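Local coordinates for putative hydrogenase expression/formation protein hupG (Rhodopseudomonas palustris, PDB 2QSI) that probably acts as an accessory protein in the expression and maturation of hydrogenase, as a thioredoxin-like member of the HupG/HyaE family, at the interface of chains A and B. Coordinates in Å, arbitrary orientation; residue numbers count along the deposited sequence, not the author numbering. Chains: chain A/B, Putative hydrogenase expression/formation protein hupG.

Contact 1: the interface of chains A and B. Residues chain A 49, 52-53, 60, 91-93; chain B 105, 108, 114.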
ATOM      1  N   GLU A  49     -17.820 -21.917  12.007  1.00 16.44           N
ATOM      2  CA  GLU A  49     -18.387 -21.404  10.745  1.00 16.74           C
ATOM      3  C   GLU A  49     -17.337 -20.750   9.830  1.00 16.38           C
ATOM      4  O   GLU A  49     -17.614 -20.516   8.645  1.00 16.13           O
ATOM      5  CB  GLU A  49     -19.533 -20.420  11.040  1.00 17.99           C
ATOM      6  CG  GLU A  49     -19.091 -19.037  11.536  1.00 19.44           C
ATOM      7  CD  GLU A  49     -18.668 -18.951  12.994  1.00 24.22           C
ATOM      8  OE1 GLU A  49     -18.694 -19.973  13.769  1.00 21.02           O
ATOM      9  OE2 GLU A  49     -18.342 -17.805  13.365  1.00 25.67           O
ATOM     10  N   ASP A  52     -16.716 -22.443   6.659  1.00 15.15           N
ATOM     11  CA  ASP A  52     -17.636 -22.160   5.566  1.00 15.68           C
ATOM     12  C   ASP A  52     -17.123 -21.041   4.666  1.00 15.88           C
ATOM     13  O   ASP A  52     -17.276 -21.100   3.414  1.00 15.20           O
ATOM     14  CB  ASP A  52     -19.018 -21.815   6.094  1.00 16.32           C
ATOM     15  CG  ASP A  52     -19.675 -22.980   6.834  1.00 20.24           C
ATOM     16  OD1 ASP A  52     -19.425 -24.155   6.488  1.00 23.83           O
ATOM     17  OD2 ASP A  52     -20.462 -22.709   7.751  1.00 24.77           O
ATOM     18  N   LEU A  53     -16.493 -20.045   5.294  1.00 15.14           N
ATOM     19  CA  LEU A  53     -15.879 -18.924   4.579  1.00 15.25           C
ATOM     20  C   LEU A  53     -14.663 -19.411   3.815  1.00 15.39           C
ATOM     21  O   LEU A  53     -14.422 -18.997   2.685  1.00 16.91           O
ATOM     22  CB  LEU A  53     -15.453 -17.819   5.578  1.00 15.60           C
ATOM     23  CG  LEU A  53     -14.685 -16.614   4.990  1.00 14.33           C
ATOM     24  CD1 LEU A  53     -15.324 -16.130   3.691  1.00 15.59           C
ATOM     25  CD2 LEU A  53     -14.622 -15.499   5.987  1.00 14.09           C
ATOM     26  N   LEU A  60     -14.865 -16.984  -4.469  1.00 12.90           N
ATOM     27  CA  LEU A  60     -14.881 -15.507  -4.494  1.00 13.70           C
ATOM     28  C   LEU A  60     -13.735 -14.916  -5.298  1.00 13.53           C
ATOM     29  O   LEU A  60     -13.943 -14.000  -6.103  1.00 12.66           O
ATOM     30  CB  LEU A  60     -14.792 -14.961  -3.080  1.00 13.13           C
ATOM     31  CG  LEU A  60     -15.117 -13.510  -2.803  1.00 14.73           C
ATOM     32  CD1 LEU A  60     -16.364 -12.988  -3.577  1.00 20.53           C
ATOM     33  CD2 LEU A  60     -15.309 -13.378  -1.253  1.00 15.14           C
ATOM     34  N   PRO A  91     -14.549 -14.770  12.140  1.00 13.61           N
ATOM     35  CA  PRO A  91     -13.792 -14.727  10.883  1.00 13.51           C
ATOM     36  C   PRO A  91     -14.089 -13.422  10.131  1.00 12.81           C
ATOM     37  O   PRO A  91     -15.150 -12.810  10.331  1.00 14.56           O
ATOM     38  CB  PRO A  91     -14.305 -15.945  10.108  1.00 12.84           C
ATOM     39  CG  PRO A  91     -15.661 -16.225  10.691  1.00 14.44           C
ATOM     40  CD  PRO A  91     -15.714 -15.666  12.077  1.00 13.56           C
ATOM     41  N   SER A  92     -13.133 -12.982   9.322  1.00 13.24           N
ATOM     42  CA  SER A  92     -13.261 -11.821   8.467  1.00 12.58           C
ATOM     43  C   SER A  92     -12.430 -12.027   7.189  1.00 12.22           C
ATOM     44  O   SER A  92     -11.464 -12.776   7.192  1.00 10.87           O
ATOM     45  CB  SER A  92     -12.713 -10.539   9.169  1.00 14.17           C
ATOM     46  OG  SER A  92     -13.606 -10.044  10.160  1.00 13.45           O
ATOM     47  N   LEU A  93     -12.815 -11.314   6.136  1.00 10.98           N
ATOM     48  CA  LEU A  93     -11.923 -11.016   5.014  1.00  9.53           C
ATOM     49  C   LEU A  93     -11.454  -9.545   5.073  1.00  9.65           C
ATOM     50  O   LEU A  93     -12.287  -8.621   5.140  1.00 11.91           O
ATOM     51  CB  LEU A  93     -12.639 -11.252   3.702  1.00 10.72           C
ATOM     52  CG  LEU A  93     -13.243 -12.629   3.507  1.00  8.30           C
ATOM     53  CD1 LEU A  93     -13.871 -12.726   2.126  1.00  6.68           C
ATOM     54  CD2 LEU A  93     -12.113 -13.668   3.639  1.00 10.38           C
TER
ATOM     55  N   ILE B 105     -14.801  -7.488   5.622  1.00 14.09           N
ATOM     56  CA  ILE B 105     -16.086  -8.179   5.653  1.00 15.42           C
ATOM     57  C   ILE B 105     -16.155  -9.162   6.817  1.00 15.71           C
ATOM     58  O   ILE B 105     -15.553 -10.235   6.772  1.00 13.90           O
ATOM     59  CB  ILE B 105     -16.351  -8.934   4.338  1.00 14.82           C
ATOM     60  CG1 ILE B 105     -16.214  -7.988   3.143  1.00 15.60           C
ATOM     61  CG2 ILE B 105     -17.730  -9.574   4.362  1.00 15.44           C
ATOM     62  CD1 ILE B 105     -16.455  -8.656   1.806  1.00 15.36           C
ATOM     63  N   ILE B 108     -19.475 -14.515   8.977  1.00 22.60           N
ATOM     64  CA  ILE B 108     -19.901 -15.292   7.819  1.00 22.89           C
ATOM     65  C   ILE B 108     -21.118 -14.662   7.150  1.00 23.54           C
ATOM     66  O   ILE B 108     -22.132 -14.407   7.799  1.00 23.02           O
ATOM     67  CB  ILE B 108     -20.234 -16.745   8.206  1.00 23.57           C
ATOM     68  CG1 ILE B 108     -20.399 -17.606   6.951  1.00 25.24           C
ATOM     69  CG2 ILE B 108     -21.490 -16.794   9.061  1.00 24.17           C
ATOM     70  CD1 ILE B 108     -19.098 -17.904   6.240  1.00 26.99           C
ATOM     71  N   TYR B 114     -21.014 -11.262  -0.295  1.00 20.28           N
ATOM     72  CA  TYR B 114     -19.575 -11.193  -0.594  1.00 19.50           C
ATOM     73  C   TYR B 114     -19.296 -10.611  -1.986  1.00 18.98           C
ATOM     74  O   TYR B 114     -18.489  -9.685  -2.135  1.00 17.97           O
ATOM     75  CB  TYR B 114     -18.926 -12.566  -0.487  1.00 18.73           C
ATOM     76  CG  TYR B 114     -18.680 -13.018   0.918  1.00 18.92           C
ATOM     77  CD1 TYR B 114     -17.748 -12.375   1.726  1.00 14.83           C
ATOM     78  CD2 TYR B 114     -19.359 -14.109   1.446  1.00 19.56           C
ATOM     79  CE1 TYR B 114     -17.518 -12.781   3.015  1.00 17.09           C
ATOM     80  CE2 TYR B 114     -19.131 -14.527   2.729  1.00 19.18           C
ATOM     81  CZ  TYR B 114     -18.201 -13.873   3.516  1.00 18.25           C
ATOM     82  OH  TYR B 114     -18.000 -14.300   4.810  1.00 19.34           O
TER

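Contact 2: the interface of chains A and B. Residues chain A 85-87, 94-96; chain B 100-104.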
ATOM      1  N   PHE A  85      -4.389  -4.266   9.888  1.00 15.86           N
ATOM      2  CA  PHE A  85      -5.249  -4.127   8.739  1.00 15.15           C
ATOM      3  C   PHE A  85      -6.641  -3.599   9.077  1.00 15.73           C
ATOM      4  O   PHE A  85      -7.422  -3.390   8.192  1.00 15.64           O
ATOM      5  CB  PHE A  85      -5.291  -5.440   7.948  1.00 16.83           C
ATOM      6  CG  PHE A  85      -3.997  -5.758   7.245  1.00 14.80           C
ATOM      7  CD1 PHE A  85      -3.541  -4.953   6.216  1.00 18.01           C
ATOM      8  CD2 PHE A  85      -3.245  -6.875   7.603  1.00 17.09           C
ATOM      9  CE1 PHE A  85      -2.346  -5.236   5.571  1.00 16.94           C
ATOM     10  CE2 PHE A  85      -2.056  -7.167   6.975  1.00 17.16           C
ATOM     11  CZ  PHE A  85      -1.590  -6.328   5.966  1.00 17.26           C
ATOM     12  N   GLY A  86      -6.943  -3.385  10.353  1.00 14.31           N
ATOM     13  CA  GLY A  86      -8.234  -2.851  10.792  1.00 14.24           C
ATOM     14  C   GLY A  86      -9.363  -3.868  10.908  1.00 13.92           C
ATOM     15  O   GLY A  86     -10.487  -3.575  10.572  1.00 14.02           O
ATOM     16  N   VAL A  87      -9.030  -5.087  11.309  1.00 13.63           N
ATOM     17  CA  VAL A  87     -10.003  -6.181  11.447  1.00 14.13           C
ATOM     18  C   VAL A  87     -10.378  -6.265  12.920  1.00 13.93           C
ATOM     19  O   VAL A  87      -9.506  -6.368  13.772  1.00 14.06           O
ATOM     20  CB  VAL A  87      -9.405  -7.525  10.978  1.00 14.46           C
ATOM     21  CG1 VAL A  87     -10.458  -8.650  11.064  1.00 13.91           C
ATOM     22  CG2 VAL A  87      -8.890  -7.404   9.520  1.00 12.96           C
ATOM     23  N   ALA A  94     -10.152  -9.313   5.007  1.00  6.75           N
ATOM     24  CA  ALA A  94      -9.620  -7.958   4.846  1.00  7.63           C
ATOM     25  C   ALA A  94      -9.120  -7.835   3.415  1.00  7.79           C
ATOM     26  O   ALA A  94      -8.269  -8.624   3.007  1.00  7.48           O
ATOM     27  CB  ALA A  94      -8.480  -7.706   5.826  1.00  6.55           C
ATOM     28  N   VAL A  95      -9.675  -6.854   2.664  1.00  8.56           N
ATOM     29  CA  VAL A  95      -9.317  -6.610   1.267  1.00  7.62           C
ATOM     30  C   VAL A  95      -8.289  -5.477   1.247  1.00  8.59           C
ATOM     31  O   VAL A  95      -8.584  -4.342   1.680  1.00  9.02           O
ATOM     32  CB  VAL A  95     -10.538  -6.284   0.430  1.00  7.80           C
ATOM     33  CG1 VAL A  95     -10.153  -6.148  -1.049  1.00  8.60           C
ATOM     34  CG2 VAL A  95     -11.615  -7.369   0.625  1.00  8.43           C
ATOM     35  N   VAL A  96      -7.100  -5.779   0.745  1.00  9.35           N
ATOM     36  CA  VAL A  96      -5.944  -4.886   0.898  1.00  8.76           C
ATOM     37  C   VAL A  96      -5.326  -4.558  -0.464  1.00  8.75           C
ATOM     38  O   VAL A  96      -4.982  -5.469  -1.212  1.00  9.76           O
ATOM     39  CB  VAL A  96      -4.851  -5.537   1.749  1.00  8.56           C
ATOM     40  CG1 VAL A  96      -3.646  -4.615   1.836  1.00  7.59           C
ATOM     41  CG2 VAL A  96      -5.348  -5.891   3.171  1.00  9.58           C
TER
ATOM     42  N   ARG B 100      -3.084   0.028   1.584  1.00 12.32           N
ATOM     43  CA  ARG B 100      -4.244   0.343   2.404  1.00 13.19           C
ATOM     44  C   ARG B 100      -5.332  -0.690   2.372  1.00 12.22           C
ATOM     45  O   ARG B 100      -5.486  -1.432   1.390  1.00 11.01           O
ATOM     46  CB  ARG B 100      -4.798   1.673   1.948  1.00 13.67           C
ATOM     47  CG  ARG B 100      -5.334   1.653   0.576  1.00 14.46           C
ATOM     48  CD  ARG B 100      -5.929   3.004   0.246  1.00 16.71           C
ATOM     49  NE  ARG B 100      -6.015   3.186  -1.190  1.00 19.94           N
ATOM     50  CZ  ARG B 100      -7.105   3.461  -1.875  1.00 20.41           C
ATOM     51  NH1 ARG B 100      -8.282   3.582  -1.280  1.00 23.91           N
ATOM     52  NH2 ARG B 100      -7.011   3.596  -3.188  1.00 19.61           N
ATOM     53  N   THR B 101      -6.121  -0.715   3.433  1.00 10.85           N
ATOM     54  CA  THR B 101      -7.263  -1.645   3.501  1.00 10.82           C
ATOM     55  C   THR B 101      -8.448  -1.017   2.811  1.00 10.54           C
ATOM     56  O   THR B 101      -8.850   0.087   3.156  1.00 11.30           O
ATOM     57  CB  THR B 101      -7.625  -2.010   4.966  1.00 11.97           C
ATOM     58  OG1 THR B 101      -6.462  -2.615   5.571  1.00 10.74           O
ATOM     59  CG2 THR B 101      -8.810  -2.996   5.031  1.00 11.04           C
ATOM     60  N   LEU B 102      -8.957  -1.687   1.792  1.00 10.41           N
ATOM     61  CA  LEU B 102     -10.154  -1.220   1.044  1.00 10.38           C
ATOM     62  C   LEU B 102     -11.450  -1.501   1.768  1.00 10.40           C
ATOM     63  O   LEU B 102     -12.446  -0.802   1.570  1.00 11.47           O
ATOM     64  CB  LEU B 102     -10.220  -1.881  -0.340  1.00 10.86           C
ATOM     65  CG  LEU B 102      -9.017  -1.666  -1.255  1.00 12.01           C
ATOM     66  CD1 LEU B 102      -9.277  -2.339  -2.604  1.00 14.71           C
ATOM     67  CD2 LEU B 102      -8.685  -0.189  -1.431  1.00 11.39           C
ATOM     68  N   GLY B 103     -11.459  -2.551   2.559  1.00 10.18           N
ATOM     69  CA  GLY B 103     -12.609  -2.877   3.365  1.00 11.17           C
ATOM     70  C   GLY B 103     -12.431  -4.185   4.119  1.00 11.97           C
ATOM     71  O   GLY B 103     -11.515  -4.953   3.879  1.00 10.57           O
ATOM     72  N   VAL B 104     -13.318  -4.403   5.076  1.00 12.64           N
ATOM     73  CA  VAL B 104     -13.293  -5.615   5.856  1.00 12.56           C
ATOM     74  C   VAL B 104     -14.704  -6.183   5.856  1.00 14.55           C
ATOM     75  O   VAL B 104     -15.714  -5.448   6.066  1.00 14.74           O
ATOM     76  CB  VAL B 104     -12.805  -5.367   7.290  1.00 12.56           C
ATOM     77  CG1 VAL B 104     -12.884  -6.648   8.126  1.00 13.37           C
ATOM     78  CG2 VAL B 104     -11.391  -4.809   7.306  1.00 12.54           C
TER

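Contact 3: the interface of chains A and B. Residues chain A 100-104, 121; chain B 35, 93-96.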
ATOM      1  N   ARG A 100       2.016   0.911  -4.422  1.00 11.49           N
ATOM      2  CA  ARG A 100       2.381   1.003  -5.840  1.00 12.72           C
ATOM      3  C   ARG A 100       3.149   2.281  -6.046  1.00 11.80           C
ATOM      4  O   ARG A 100       2.739   3.344  -5.585  1.00 12.28           O
ATOM      5  CB  ARG A 100       1.137   0.956  -6.743  1.00 11.34           C
ATOM      6  CG  ARG A 100       1.398   0.861  -8.233  1.00 15.25           C
ATOM      7  CD  ARG A 100       0.101   1.140  -9.015  1.00 16.20           C
ATOM      8  NE  ARG A 100       0.368   2.066 -10.124  1.00 23.50           N
ATOM      9  CZ  ARG A 100      -0.489   2.990 -10.570  1.00 23.89           C
ATOM     10  NH1 ARG A 100      -1.690   3.148 -10.009  1.00 25.25           N
ATOM     11  NH2 ARG A 100      -0.140   3.771 -11.578  1.00 24.49           N
ATOM     12  N   THR A 101       4.278   2.169  -6.732  1.00 12.18           N
ATOM     13  CA  THR A 101       5.050   3.360  -7.108  1.00 11.70           C
ATOM     14  C   THR A 101       4.363   3.937  -8.352  1.00 12.39           C
ATOM     15  O   THR A 101       4.329   3.285  -9.414  1.00 12.16           O
ATOM     16  CB  THR A 101       6.551   2.997  -7.345  1.00 10.97           C
ATOM     17  OG1 THR A 101       7.103   2.496  -6.112  1.00 10.97           O
ATOM     18  CG2 THR A 101       7.299   4.223  -7.778  1.00 10.76           C
ATOM     19  N   LEU A 102       3.791   5.135  -8.218  1.00 12.53           N
ATOM     20  CA  LEU A 102       3.105   5.795  -9.313  1.00 12.64           C
ATOM     21  C   LEU A 102       4.103   6.358 -10.333  1.00 13.07           C
ATOM     22  O   LEU A 102       3.800   6.500 -11.512  1.00 11.91           O
ATOM     23  CB  LEU A 102       2.219   6.922  -8.781  1.00 13.03           C
ATOM     24  CG  LEU A 102       1.146   6.477  -7.784  1.00 12.91           C
ATOM     25  CD1 LEU A 102       0.458   7.738  -7.240  1.00 14.10           C
ATOM     26  CD2 LEU A 102       0.135   5.437  -8.364  1.00 14.70           C
ATOM     27  N   GLY A 103       5.298   6.663  -9.867  1.00 12.06           N
ATOM     28  CA  GLY A 103       6.292   7.266 -10.714  1.00 11.42           C
ATOM     29  C   GLY A 103       7.499   7.638  -9.888  1.00 11.59           C
ATOM     30  O   GLY A 103       7.408   7.757  -8.659  1.00 11.57           O
ATOM     31  N   VAL A 104       8.618   7.851 -10.575  1.00 10.90           N
ATOM     32  CA  VAL A 104       9.856   8.351  -9.938  1.00 11.14           C
ATOM     33  C   VAL A 104      10.299   9.535 -10.788  1.00 11.74           C
ATOM     34  O   VAL A 104      10.438   9.412 -12.017  1.00 11.11           O
ATOM     35  CB  VAL A 104      10.987   7.296  -9.927  1.00 10.93           C
ATOM     36  CG1 VAL A 104      12.304   7.866  -9.284  1.00  9.64           C
ATOM     37  CG2 VAL A 104      10.491   5.978  -9.263  1.00  8.85           C
HETATM   38  N   MSE A 121       0.139  12.230 -12.116  1.00 19.21           N
HETATM   39  CA  MSE A 121       0.047  11.019 -11.337  1.00 19.71           C
HETATM   40  C   MSE A 121      -1.196  11.052 -10.450  1.00 20.20           C
HETATM   41  O   MSE A 121      -1.873  10.043 -10.326  1.00 21.60           O
HETATM   42  CB  MSE A 121       1.294  10.800 -10.491  1.00 18.59           C
HETATM   43  CG  MSE A 121       2.561  10.570 -11.323  1.00 17.26           C
HETATM   44 SE   MSE A 121       4.147  10.359 -10.200  0.80 21.60          SE
HETATM   45  CE  MSE A 121       5.551  10.949 -11.403  1.00 20.81           C
TER
ATOM     46  N   ILE B  35      -0.920  10.401  -0.740  1.00 11.66           N
ATOM     47  CA  ILE B  35       0.106   9.854  -1.604  1.00 11.26           C
ATOM     48  C   ILE B  35       1.413  10.309  -0.980  1.00 11.11           C
ATOM     49  O   ILE B  35       1.542  11.464  -0.570  1.00 10.65           O
ATOM     50  CB  ILE B  35      -0.069  10.332  -3.060  1.00 10.33           C
ATOM     51  CG1 ILE B  35      -1.411   9.817  -3.659  1.00 12.37           C
ATOM     52  CG2 ILE B  35       1.133   9.917  -3.966  1.00 11.30           C
ATOM     53  CD1 ILE B  35      -1.514   8.319  -3.694  1.00 13.33           C
ATOM     54  N   LEU B  93      12.491  11.793  -6.491  1.00  8.65           N
ATOM     55  CA  LEU B  93      11.261  11.659  -5.702  1.00  8.32           C
ATOM     56  C   LEU B  93      10.518  10.429  -6.165  1.00  9.10           C
ATOM     57  O   LEU B  93      10.148  10.323  -7.348  1.00  9.35           O
ATOM     58  CB  LEU B  93      10.328  12.837  -5.902  1.00  9.41           C
ATOM     59  CG  LEU B  93      10.907  14.207  -5.610  1.00  9.28           C
ATOM     60  CD1 LEU B  93       9.887  15.324  -5.908  1.00 11.48           C
ATOM     61  CD2 LEU B  93      11.368  14.267  -4.141  1.00  9.35           C
ATOM     62  N   ALA B  94      10.321   9.493  -5.251  1.00  9.23           N
ATOM     63  CA  ALA B  94       9.424   8.358  -5.500  1.00  9.24           C
ATOM     64  C   ALA B  94       8.029   8.681  -4.969  1.00  8.24           C
ATOM     65  O   ALA B  94       7.855   8.952  -3.778  1.00  8.74           O
ATOM     66  CB  ALA B  94       9.953   7.101  -4.868  1.00  9.36           C
ATOM     67  N   VAL B  95       7.050   8.644  -5.870  1.00  8.04           N
ATOM     68  CA  VAL B  95       5.666   9.012  -5.595  1.00  8.45           C
ATOM     69  C   VAL B  95       4.897   7.695  -5.515  1.00  9.13           C
ATOM     70  O   VAL B  95       4.855   6.929  -6.504  1.00  8.22           O
ATOM     71  CB  VAL B  95       5.097   9.918  -6.667  1.00  9.66           C
ATOM     72  CG1 VAL B  95       3.651  10.409  -6.284  1.00  7.49           C
ATOM     73  CG2 VAL B  95       6.046  11.145  -6.911  1.00  8.25           C
ATOM     74  N   VAL B  96       4.391   7.413  -4.311  1.00  9.65           N
ATOM     75  CA  VAL B  96       3.949   6.074  -3.899  1.00  9.99           C
ATOM     76  C   VAL B  96       2.507   6.110  -3.355  1.00 10.15           C
ATOM     77  O   VAL B  96       2.190   6.938  -2.488  1.00  9.71           O
ATOM     78  CB  VAL B  96       4.893   5.496  -2.813  1.00  9.51           C
ATOM     79  CG1 VAL B  96       4.405   4.111  -2.284  1.00 11.11           C
ATOM     80  CG2 VAL B  96       6.325   5.382  -3.333  1.00  8.21           C
TER

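Contact 1: the interface of chains A and B
B:Tyr114 has the methyls of three chain A leucines gathered along one side of its ring, around the rim, in a subunit contact of the thioredoxin-like HupG/HyaE fold. At the phenol end A:Leu53 CD1 lies outside the rim, 3.4 Å from the hydroxyl oxygen B:Tyr114 OH and 3.7 Å from B:Tyr114 CZ. A:Leu93 crosses the tyrosine at about a right angle and brings CD1 to the ring's CD1-CE1 edge, 3.8 Å from B:Tyr114 CE1. A:Leu60, two turns further along helix 50-62, sets CD2 3.8 Å from B:Tyr114 CB. An alanine in place of B:Tyr114 would keep CB beside A:Leu60 but would probably leave the methyls of A:Leu53 and A:Leu93 without the ring and hydroxyl they pack on, opening a gap. Alongside, B:Ile108 holds CG1 anti to its backbone N (chi1 -169°) and bends at the next bond, so that CD1 meets the first turn of helix 50-62, 3.7 Å from A:Leu53 CB. Its CG2 branch slides past the bent stem of A:Glu49. On the polar rim A:Leu93 and B:Ile105 form an antiparallel bridge: B:Ile105 N donates to A:Leu93 O at 2.8 Å, and A:Leu93 N to B:Ile105 O at 3.0 Å. This strand follows A:Pro91, the cis-proline typical of thioredoxin folds.

Contact 2: the interface of chains A and B
The hydroxyl OG1 of B:Thr101 donates to A:Phe85 O, 2.9 Å away, joining a strand edge of one thioredoxin-like subunit to the last carbonyl of helix 78-85 in the other. The hydroxyl approaches that oxygen from the flank, with a C=O...donor angle of 120° and a tilt of 26° from the carbonyl plane. It also lies at the edge of the A:Phe85 ring, in the ring plane, 3.8 Å from CD1. With OG1 anti to its own carbonyl carbon (chi1 -59°), B:Thr101 turns the hydroxyl to the helix end and sets its methyl CG2 between A:Phe85 O and A:Val95 O. The latter oxygen receives B:Leu102 N at 2.7 Å and, weakly, B:Gly103 N, the pattern of a beta-bulge in the antiparallel pairing of strands 92-97 and 100-106. A:Val95 N returns a nearly straight bond to B:Gly103 O at 2.9 Å. Farther along, B:Val104 directs CG2 at A:Gly86 O, 3.6 Å away. A:Gly86 has a positive phi, which lets the chain leave the helix just beyond the carbonyl that B:Thr101 grips. Within chain B, B:Leu102 CD2 lies over one face of the B:Arg100 guanidinium, toward its rim.

Contact 3: the interface of chains A and B
Apolar contact here centres on B:Val95, which meets A:Met121, a selenomethionine on helix 111-126. The site is an intersubunit beta pairing of the thioredoxin-like HupG/HyaE protein, in which strand 100-106 and helix 111-126 of chain A lie against strand 92-97 of chain B. The two side chains pass at a slant, and the selenium bears on the branch point of the valine: A:Met121 SE is 3.7 Å from B:Val95 CB and 3.9 Å from each of its methyls CG1 and CG2. The side chain of A:Met121 leaves the helix with CG anti to the carbonyl carbon (chi1 -65°) and then runs extended, which brings the selenium to the partner's strand. B:Val95 touches both this helix and strand 100-106, and it hides more surface than any other residue of the patch. A second, looser apolar contact is made tip to tip, where A:Leu102 CD1 reaches B:Ile35 CG2 at 4.0 Å on the neighbouring strand 35-40.

Main-chain hydrogen bonds join the two strands in an antiparallel pairing, the symmetry twin of that in contact 2. B:Val95 N bonds to A:Gly103 O, and the helix-like torsions of A:Leu102 form a bulge that turns two successive N-H groups toward B:Val95 O, the second making only a weak bond.

Within chain A the other methyl of A:Leu102 covers a charged group, CD2 sitting 3.3 Å above the centre of the A:Arg100 guanidinium plane.

Contact 1 and contact 2 lie side by side, about 13 Å between the centres of their C-alpha atoms, and share strand 92-97 of chain A and strand 100-106 of chain B. Contact 3 belongs to the other half of the two-fold interface, its C-alpha centre about 33 Å from that of contact 1 and about 22 Å from that of contact 2, where the same strands pair with the chains exchanged. Helix 111-126 takes part in both halves, from chain B in contact 1 and from chain A in contact 3. Each subunit therefore appears to lend its last strand and helix to complete the partner's fold, suggesting a domain-swapped dimer, although the structure alone does not establish the form in solution.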